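Local coordinates for iron-chelator utilization protein (Thermobifida fusca TM51, PDB 4YHB) that binds FAD and probably reduces ferric siderophores, consistent with a role in releasing iron taken up with fuscachelin, at residues D141-A147 with A166-F172. Sequence-based numbering, arbitrary orientation.
Sequences DHYVLLA and ASVTAFF
Leu145 holds the adjacent strand by both of its backbone polar atoms: its N donates to Thr169 O at 2.8 Å, and its O accepts from Phe171 N. These bonds lie midway along a parallel strand pair, strand 142-147 with strand 167-174, the first and last elements of a beta-alpha-beta unit whose crossover passes through helix 152-161. The same rhythm runs from Asp141 O, bonded to Ser167 N, to Ala147 N, bonded to Phe171 O, six backbone bonds in all. Strand 221-226 pairs with 142-147 along its other edge, placing it in the middle of the five-stranded parallel sheet, in the part of the chain related to ferredoxin reductase NAD-binding domains.

One side-chain bond joins the ladder. With CG anti to the backbone N (chi1 -168°), the His142 ring reaches over the neighbouring strand, where NE2 and Thr169 OG1 lie 2.9 Å apart in a hydrogen bond made at the ring edge. Ser167 CB sits over a ring face, 3.8 Å from the His142 centroid, in a CH-pi contact. A leucine in place of His142 would probably leave Thr169 OG1 without this partner and remove the aromatic face from Ser167 CB. Farther along this face of the sheet, Leu146 CD2 meets Phe171 CD2 at 4.3 Å.

The face carrying Tyr143, Leu145 and Phe172 packs against helix 152-161, on Arg158, Ala155 and Ile159. Here Leu145 CD1 crosses to Val168 CG1 at 4.1 Å, and Tyr143 turns a ring edge to Ser167 O while its OH bonds to Ala140 N. At the C-terminal end the side chain of Ala147 lies about 10 Å from the bound FAD. Phe172 CG lies anti to its carbonyl carbon (chi1 -63°), which swings the ring end nearer the other strand, CD1 lying 3.9 Å from Ala147 CB.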
ATOM      1  N   ASP A 141      17.344  -5.659  12.613  1.00 33.45           N
ATOM      2  CA  ASP A 141      17.018  -6.562  13.710  1.00 31.62           C
ATOM      3  C   ASP A 141      15.595  -6.341  14.183  1.00 34.54           C
ATOM      4  O   ASP A 141      14.899  -7.278  14.571  1.00 37.24           O
ATOM      5  CB  ASP A 141      17.985  -6.363  14.878  1.00 31.71           C
ATOM      6  CG  ASP A 141      19.389  -6.828  14.551  1.00 37.27           C
ATOM      7  OD1 ASP A 141      19.545  -7.977  14.089  1.00 40.47           O
ATOM      8  OD2 ASP A 141      20.329  -6.028  14.727  1.00 37.49           O
ATOM      9  N   HIS A 142      15.170  -5.087  14.167  1.00 33.04           N
ATOM     10  CA  HIS A 142      13.874  -4.735  14.708  1.00 30.98           C
ATOM     11  C   HIS A 142      13.187  -3.738  13.790  1.00 31.42           C
ATOM     12  O   HIS A 142      13.721  -2.666  13.494  1.00 32.15           O
ATOM     13  CB  HIS A 142      14.034  -4.168  16.114  1.00 31.01           C
ATOM     14  CG  HIS A 142      12.751  -4.034  16.873  1.00 36.39           C
ATOM     15  ND1 HIS A 142      12.604  -4.503  18.161  1.00 38.25           N
ATOM     16  CD2 HIS A 142      11.572  -3.452  16.549  1.00 32.72           C
ATOM     17  CE1 HIS A 142      11.385  -4.231  18.591  1.00 40.51           C
ATOM     18  NE2 HIS A 142      10.739  -3.590  17.634  1.00 36.35           N
ATOM     19  N   TYR A 143      12.000  -4.108  13.331  1.00 28.26           N
ATOM     20  CA  TYR A 143      11.228  -3.273  12.425  1.00 27.21           C
ATOM     21  C   TYR A 143      10.080  -2.614  13.167  1.00 27.79           C
ATOM     22  O   TYR A 143       9.303  -3.285  13.836  1.00 28.89           O
ATOM     23  CB  TYR A 143      10.697  -4.107  11.252  1.00 27.70           C
ATOM     24  CG  TYR A 143      11.771  -4.737  10.401  1.00 29.32           C
ATOM     25  CD1 TYR A 143      12.179  -4.139   9.212  1.00 31.46           C
ATOM     26  CD2 TYR A 143      12.385  -5.923  10.781  1.00 30.80           C
ATOM     27  CE1 TYR A 143      13.163  -4.709   8.428  1.00 34.78           C
ATOM     28  CE2 TYR A 143      13.377  -6.497  10.006  1.00 30.65           C
ATOM     29  CZ  TYR A 143      13.758  -5.885   8.829  1.00 34.82           C
ATOM     30  OH  TYR A 143      14.741  -6.452   8.051  1.00 38.23           O
ATOM     31  N   VAL A 144       9.988  -1.296  13.058  1.00 26.52           N
ATOM     32  CA  VAL A 144       8.870  -0.555  13.616  1.00 26.24           C
ATOM     33  C   VAL A 144       7.968  -0.082  12.478  1.00 29.39           C
ATOM     34  O   VAL A 144       8.398   0.693  11.624  1.00 30.57           O
ATOM     35  CB  VAL A 144       9.338   0.648  14.437  1.00 27.57           C
ATOM     36  CG1 VAL A 144       8.137   1.414  14.980  1.00 29.93           C
ATOM     37  CG2 VAL A 144      10.258   0.195  15.579  1.00 29.50           C
ATOM     38  N   LEU A 145       6.729  -0.561  12.451  1.00 24.56           N
ATOM     39  CA  LEU A 145       5.820  -0.253  11.342  1.00 25.89           C
ATOM     40  C   LEU A 145       4.580   0.507  11.800  1.00 25.44           C
ATOM     41  O   LEU A 145       3.908   0.105  12.752  1.00 25.05           O
ATOM     42  CB  LEU A 145       5.403  -1.544  10.647  1.00 27.64           C
ATOM     43  CG  LEU A 145       6.542  -2.462  10.213  1.00 29.18           C
ATOM     44  CD1 LEU A 145       6.010  -3.847   9.987  1.00 31.27           C
ATOM     45  CD2 LEU A 145       7.176  -1.943   8.939  1.00 31.67           C
ATOM     46  N   LEU A 146       4.292   1.613  11.127  1.00 22.51           N
ATOM     47  CA  LEU A 146       3.100   2.408  11.392  1.00 20.75           C
ATOM     48  C   LEU A 146       2.304   2.532  10.094  1.00 25.52           C
ATOM     49  O   LEU A 146       2.874   2.768   9.018  1.00 23.60           O
ATOM     50  CB  LEU A 146       3.472   3.787  11.944  1.00 23.79           C
ATOM     51  CG  LEU A 146       4.375   3.773  13.184  1.00 30.69           C
ATOM     52  CD1 LEU A 146       5.783   4.188  12.818  1.00 34.70           C
ATOM     53  CD2 LEU A 146       3.820   4.677  14.266  1.00 32.90           C
ATOM     54  N   ALA A 147       0.992   2.335  10.173  1.00 22.60           N
ATOM     55  CA  ALA A 147       0.182   2.357   8.962  1.00 20.68           C
ATOM     56  C   ALA A 147      -1.279   2.586   9.291  1.00 20.13           C
ATOM     57  O   ALA A 147      -1.794   2.008  10.244  1.00 19.79           O
ATOM     58  CB  ALA A 147       0.343   1.039   8.180  1.00 20.16           C
ATOM     59  N   ALA A 166      13.165 -12.116  13.241  1.00 46.90           N
ATOM     60  CA  ALA A 166      12.956 -10.670  13.294  1.00 43.88           C
ATOM     61  C   ALA A 166      12.065 -10.239  14.448  1.00 39.66           C
ATOM     62  O   ALA A 166      11.149 -10.956  14.834  1.00 39.90           O
ATOM     63  CB  ALA A 166      12.370 -10.177  11.974  1.00 40.82           C
ATOM     64  N   SER A 167      12.356  -9.065  14.998  1.00 36.85           N
ATOM     65  CA  SER A 167      11.474  -8.414  15.948  1.00 32.93           C
ATOM     66  C   SER A 167      10.621  -7.394  15.225  1.00 35.14           C
ATOM     67  O   SER A 167      11.101  -6.687  14.323  1.00 34.25           O
ATOM     68  CB  SER A 167      12.264  -7.725  17.066  1.00 34.88           C
ATOM     69  OG  SER A 167      12.957  -8.666  17.855  1.00 42.07           O
ATOM     70  N   VAL A 168       9.361  -7.304  15.634  1.00 32.61           N
ATOM     71  CA  VAL A 168       8.416  -6.382  15.021  1.00 31.95           C
ATOM     72  C   VAL A 168       7.647  -5.614  16.074  1.00 30.76           C
ATOM     73  O   VAL A 168       7.144  -6.194  17.037  1.00 33.02           O
ATOM     74  CB  VAL A 168       7.391  -7.110  14.130  1.00 33.56           C
ATOM     75  CG1 VAL A 168       6.493  -6.100  13.428  1.00 33.59           C
ATOM     76  CG2 VAL A 168       8.079  -7.992  13.130  1.00 30.28           C
ATOM     77  N   THR A 169       7.566  -4.305  15.895  1.00 24.05           N
ATOM     78  CA  THR A 169       6.637  -3.493  16.662  1.00 30.22           C
ATOM     79  C   THR A 169       5.769  -2.751  15.658  1.00 29.40           C
ATOM     80  O   THR A 169       6.279  -1.962  14.861  1.00 28.93           O
ATOM     81  CB  THR A 169       7.353  -2.496  17.596  1.00 30.43           C
ATOM     82  OG1 THR A 169       8.047  -3.215  18.622  1.00 33.96           O
ATOM     83  CG2 THR A 169       6.354  -1.566  18.252  1.00 31.26           C
ATOM     84  N   ALA A 170       4.469  -3.015  15.673  1.00 26.13           N
ATOM     85  CA  ALA A 170       3.579  -2.429  14.673  1.00 25.22           C
ATOM     86  C   ALA A 170       2.384  -1.732  15.307  1.00 25.54           C
ATOM     87  O   ALA A 170       1.819  -2.200  16.298  1.00 25.77           O
ATOM     88  CB  ALA A 170       3.104  -3.505  13.686  1.00 25.16           C
ATOM     89  N   PHE A 171       2.025  -0.593  14.731  1.00 21.83           N
ATOM     90  CA  PHE A 171       0.844   0.154  15.123  1.00 27.66           C
ATOM     91  C   PHE A 171      -0.008   0.391  13.877  1.00 22.09           C
ATOM     92  O   PHE A 171       0.399   1.087  12.966  1.00 21.22           O
ATOM     93  CB  PHE A 171       1.231   1.473  15.781  1.00 27.60           C
ATOM     94  CG  PHE A 171       1.987   1.302  17.066  1.00 31.13           C
ATOM     95  CD1 PHE A 171       1.319   0.992  18.242  1.00 29.11           C
ATOM     96  CD2 PHE A 171       3.362   1.434  17.097  1.00 33.50           C
ATOM     97  CE1 PHE A 171       2.009   0.827  19.437  1.00 36.48           C
ATOM     98  CE2 PHE A 171       4.063   1.271  18.293  1.00 36.42           C
ATOM     99  CZ  PHE A 171       3.385   0.962  19.458  1.00 33.06           C
ATOM    100  N   PHE A 172      -1.181  -0.222  13.837  1.00 22.42           N
ATOM    101  CA  PHE A 172      -2.061  -0.110  12.682  1.00 19.31           C
ATOM    102  C   PHE A 172      -3.340   0.623  13.073  1.00 22.39           C
ATOM    103  O   PHE A 172      -4.091   0.153  13.933  1.00 24.68           O
ATOM    104  CB  PHE A 172      -2.385  -1.499  12.137  1.00 18.61           C
ATOM    105  CG  PHE A 172      -1.188  -2.245  11.625  1.00 22.33           C
ATOM    106  CD1 PHE A 172      -0.171  -1.576  10.959  1.00 24.39           C
ATOM    107  CD2 PHE A 172      -1.079  -3.618  11.806  1.00 22.34           C
ATOM    108  CE1 PHE A 172       0.943  -2.266  10.473  1.00 22.27           C
ATOM    109  CE2 PHE A 172       0.032  -4.316  11.320  1.00 24.70           C
ATOM    110  CZ  PHE A 172       1.038  -3.637  10.653  1.00 25.64           C
TER